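Agmatinase (Deinococcus radiodurans, PDB 1WOH) probably hydrolyses agmatine to putrescine and urea, as a two-manganese enzyme of the arginase family. Local coordinates at residues V134-H145 against Q222-F233. Residues are numbered along the deposited sequence; the frame is centred on the assembly and turned at random.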
# COMPACT_ATOMS: atom_id res chain seq x y z
N VAL A 134 -2.66 1.15 -45.01
CA VAL A 134 -3.66 0.08 -44.87
C VAL A 134 -5.00 0.55 -45.44
O VAL A 134 -5.64 1.45 -44.91
CB VAL A 134 -3.84 -0.33 -43.39
CG1 VAL A 134 -4.91 -1.40 -43.28
CG2 VAL A 134 -2.53 -0.83 -42.83
N PRO A 135 -5.45 -0.08 -46.54
CA PRO A 135 -6.72 0.29 -47.16
C PRO A 135 -7.94 0.07 -46.28
O PRO A 135 -8.08 -0.97 -45.64
CB PRO A 135 -6.74 -0.57 -48.43
CG PRO A 135 -6.00 -1.79 -48.01
CD PRO A 135 -4.83 -1.22 -47.24
N ASP A 136 -8.82 1.07 -46.26
CA ASP A 136 -10.06 1.02 -45.48
C ASP A 136 -9.82 0.50 -44.07
O ASP A 136 -10.50 -0.41 -43.61
CB ASP A 136 -11.09 0.14 -46.19
CG ASP A 136 -11.50 0.71 -47.53
OD1 ASP A 136 -12.02 1.84 -47.56
OD2 ASP A 136 -11.31 0.02 -48.56
N LEU A 137 -8.84 1.08 -43.40
CA LEU A 137 -8.51 0.68 -42.04
C LEU A 137 -9.69 0.88 -41.10
O LEU A 137 -10.33 1.94 -41.07
CB LEU A 137 -7.31 1.49 -41.54
CG LEU A 137 -6.92 1.28 -40.07
CD1 LEU A 137 -6.46 -0.15 -39.88
CD2 LEU A 137 -5.80 2.27 -39.68
N HIS A 138 -9.98 -0.17 -40.33
CA HIS A 138 -11.06 -0.16 -39.36
C HIS A 138 -10.44 -0.31 -37.98
O HIS A 138 -9.44 -1.00 -37.82
CB HIS A 138 -12.02 -1.34 -39.56
CG HIS A 138 -12.96 -1.18 -40.72
ND1 HIS A 138 -14.32 -1.27 -40.58
CD2 HIS A 138 -12.72 -0.95 -42.03
CE1 HIS A 138 -14.89 -1.11 -41.76
NE2 HIS A 138 -13.95 -0.91 -42.66
N VAL A 139 -11.02 0.35 -36.98
CA VAL A 139 -10.52 0.21 -35.62
C VAL A 139 -11.63 -0.35 -34.75
O VAL A 139 -12.77 0.12 -34.81
CB VAL A 139 -10.07 1.56 -35.00
CG1 VAL A 139 -9.79 1.37 -33.49
CG2 VAL A 139 -8.83 2.06 -35.69
N VAL A 140 -11.30 -1.38 -33.98
CA VAL A 140 -12.25 -1.97 -33.04
C VAL A 140 -11.68 -1.50 -31.71
O VAL A 140 -10.58 -1.89 -31.31
CB VAL A 140 -12.27 -3.51 -33.11
CG1 VAL A 140 -13.06 -4.07 -31.92
CG2 VAL A 140 -12.93 -3.96 -34.41
N GLN A 141 -12.43 -0.64 -31.04
CA GLN A 141 -12.01 -0.03 -29.79
C GLN A 141 -12.81 -0.46 -28.55
O GLN A 141 -14.03 -0.29 -28.51
CB GLN A 141 -12.11 1.50 -29.98
CG GLN A 141 -12.09 2.35 -28.73
CD GLN A 141 -12.51 3.79 -29.00
OE1 GLN A 141 -12.97 4.13 -30.10
NE2 GLN A 141 -12.38 4.65 -28.00
N LEU A 142 -12.12 -1.03 -27.56
CA LEU A 142 -12.78 -1.42 -26.31
C LEU A 142 -12.46 -0.22 -25.41
O LEU A 142 -11.29 0.13 -25.25
CB LEU A 142 -12.17 -2.69 -25.72
CG LEU A 142 -12.38 -3.99 -26.50
CD1 LEU A 142 -11.91 -5.15 -25.65
CD2 LEU A 142 -13.85 -4.18 -26.84
N ASP A 143 -13.47 0.38 -24.81
CA ASP A 143 -13.21 1.59 -24.04
C ASP A 143 -14.46 2.04 -23.30
O ASP A 143 -15.58 1.84 -23.78
CB ASP A 143 -12.82 2.69 -25.05
CG ASP A 143 -11.94 3.77 -24.47
OD1 ASP A 143 -12.05 4.07 -23.27
OD2 ASP A 143 -11.13 4.33 -25.25
N ALA A 144 -14.27 2.66 -22.14
CA ALA A 144 -15.40 3.20 -21.40
C ALA A 144 -15.69 4.58 -21.98
O ALA A 144 -16.78 5.11 -21.84
CB ALA A 144 -15.04 3.33 -19.92
N HIS A 145 -14.68 5.17 -22.63
CA HIS A 145 -14.83 6.51 -23.19
C HIS A 145 -14.68 6.54 -24.71
O HIS A 145 -13.98 5.71 -25.29
CB HIS A 145 -13.80 7.45 -22.53
CG HIS A 145 -13.79 7.36 -21.03
ND1 HIS A 145 -12.76 6.76 -20.33
CD2 HIS A 145 -14.69 7.77 -20.10
CE1 HIS A 145 -13.03 6.80 -19.03
NE2 HIS A 145 -14.19 7.41 -18.87
N GLN A 222 -12.52 -7.08 -43.00
CA GLN A 222 -11.81 -5.80 -43.00
C GLN A 222 -10.40 -5.88 -42.43
O GLN A 222 -10.02 -6.89 -41.84
CB GLN A 222 -12.61 -4.79 -42.18
CG GLN A 222 -14.07 -4.69 -42.55
CD GLN A 222 -14.29 -3.90 -43.82
OE1 GLN A 222 -13.41 -3.81 -44.68
NE2 GLN A 222 -15.48 -3.33 -43.96
N ASN A 223 -9.63 -4.81 -42.61
CA ASN A 223 -8.30 -4.73 -42.04
C ASN A 223 -8.60 -4.05 -40.72
O ASN A 223 -9.06 -2.91 -40.69
CB ASN A 223 -7.38 -3.84 -42.88
CG ASN A 223 -6.97 -4.50 -44.17
OD1 ASN A 223 -6.58 -5.67 -44.19
ND2 ASN A 223 -7.05 -3.75 -45.27
N VAL A 224 -8.36 -4.76 -39.62
CA VAL A 224 -8.68 -4.24 -38.30
C VAL A 224 -7.50 -4.02 -37.35
O VAL A 224 -6.59 -4.84 -37.25
CB VAL A 224 -9.71 -5.17 -37.60
CG1 VAL A 224 -9.91 -4.75 -36.14
CG2 VAL A 224 -11.02 -5.13 -38.36
N TYR A 225 -7.54 -2.88 -36.67
CA TYR A 225 -6.55 -2.52 -35.67
C TYR A 225 -7.36 -2.57 -34.37
O TYR A 225 -8.45 -1.99 -34.30
CB TYR A 225 -6.05 -1.09 -35.90
CG TYR A 225 -5.11 -0.56 -34.85
CD1 TYR A 225 -3.73 -0.57 -35.04
CD2 TYR A 225 -5.60 -0.01 -33.67
CE1 TYR A 225 -2.86 -0.03 -34.10
CE2 TYR A 225 -4.74 0.54 -32.71
CZ TYR A 225 -3.38 0.52 -32.93
OH TYR A 225 -2.53 1.08 -32.00
N PHE A 226 -6.85 -3.29 -33.38
CA PHE A 226 -7.52 -3.41 -32.08
C PHE A 226 -6.92 -2.40 -31.11
O PHE A 226 -5.71 -2.36 -30.94
CB PHE A 226 -7.28 -4.80 -31.47
CG PHE A 226 -8.08 -5.91 -32.10
CD1 PHE A 226 -7.46 -7.12 -32.41
CD2 PHE A 226 -9.44 -5.77 -32.34
CE1 PHE A 226 -8.19 -8.19 -32.93
CE2 PHE A 226 -10.18 -6.83 -32.86
CZ PHE A 226 -9.56 -8.04 -33.16
N SER A 227 -7.77 -1.59 -30.48
CA SER A 227 -7.28 -0.67 -29.46
C SER A 227 -8.01 -1.05 -28.19
O SER A 227 -9.23 -0.93 -28.10
CB SER A 227 -7.60 0.79 -29.80
OG SER A 227 -7.13 1.62 -28.75
N VAL A 228 -7.26 -1.54 -27.20
CA VAL A 228 -7.87 -1.94 -25.95
C VAL A 228 -7.49 -1.01 -24.81
O VAL A 228 -6.34 -0.98 -24.38
CB VAL A 228 -7.45 -3.38 -25.55
CG1 VAL A 228 -8.11 -3.76 -24.21
CG2 VAL A 228 -7.85 -4.36 -26.65
N ASP A 229 -8.46 -0.22 -24.36
CA ASP A 229 -8.25 0.67 -23.22
C ASP A 229 -8.73 -0.19 -22.05
O ASP A 229 -9.89 -0.63 -22.03
CB ASP A 229 -9.13 1.92 -23.36
CG ASP A 229 -8.96 2.88 -22.20
OD1 ASP A 229 -8.64 2.44 -21.08
OD2 ASP A 229 -9.18 4.09 -22.40
N VAL A 230 -7.86 -0.46 -21.08
CA VAL A 230 -8.27 -1.30 -19.97
C VAL A 230 -9.46 -0.78 -19.17
O VAL A 230 -10.13 -1.58 -18.50
CB VAL A 230 -7.07 -1.59 -19.00
CG1 VAL A 230 -5.87 -2.09 -19.78
CG2 VAL A 230 -6.71 -0.35 -18.20
N ASP A 231 -9.77 0.51 -19.25
CA ASP A 231 -10.91 0.99 -18.47
C ASP A 231 -12.23 0.54 -19.09
O ASP A 231 -13.31 0.78 -18.54
CB ASP A 231 -10.87 2.52 -18.21
CG ASP A 231 -11.10 3.36 -19.46
OD1 ASP A 231 -11.71 2.88 -20.43
OD2 ASP A 231 -10.69 4.54 -19.44
N GLY A 232 -12.14 -0.13 -20.24
CA GLY A 232 -13.33 -0.66 -20.87
C GLY A 232 -13.84 -1.79 -19.98
O GLY A 232 -15.03 -2.10 -19.93
N PHE A 233 -12.91 -2.41 -19.25
CA PHE A 233 -13.25 -3.50 -18.34
C PHE A 233 -13.78 -2.97 -17.03
O PHE A 233 -13.42 -1.89 -16.59
CB PHE A 233 -12.03 -4.38 -18.08
CG PHE A 233 -11.59 -5.16 -19.28
CD1 PHE A 233 -10.60 -4.66 -20.12
CD2 PHE A 233 -12.24 -6.34 -19.61
CE1 PHE A 233 -10.27 -5.34 -21.28
CE2 PHE A 233 -11.91 -7.02 -20.78
CZ PHE A 233 -10.92 -6.52 -21.62
O HOH W 1 -10.62 -2.98 -44.60
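Gln222 lays its side chain over one face of the His138 ring, CG 3.8 Å from the ring centroid in a CH-pi contact; a bend at chi2 (-77°) brings the amide over the ring as well, the two planes 30° apart. Next, Asn223 ND2 donates to Pro135 O (3.0 Å), in the carbonyl plane on a lone pair, while Asn223 CB packs on Val134 CG1. From Asn223 to Asp229 the strands run parallel; six backbone hydrogen bonds join them, His138 N to Asn223 O the first and Asp229 N to Leu142 O the last. Val224 CG1 meets Val140 CG2 at 3.6 Å, and Phe226 turns its ring edge to Val140 CB (3.7 Å), on the face covered by helix 251-264. These are neighbouring strands inside the eight-stranded parallel sheet of the arginase alpha/beta fold; Asp143, His145, Asp229 and Asp231, at or just beyond their C-terminal ends, are manganese ligands, although this chain holds no metal. On the other face Ser227 OG is hydrogen-bonded to Asp271 and the manganese ligand His121. Asp229 OD2 and Asp231 OD1 stand 3.0 and 3.1 Å from Asp143 OD1, like charges that manganese would probably offset. Asp231 OD1 also takes the Ala144 N-H. An alanine in place of Asp143 would probably cost both metals a ligand and leave His145 N and Gln141 NE2 without this acceptor. Phe233 CZ reaches Leu142 CD1 at 4.4 Å.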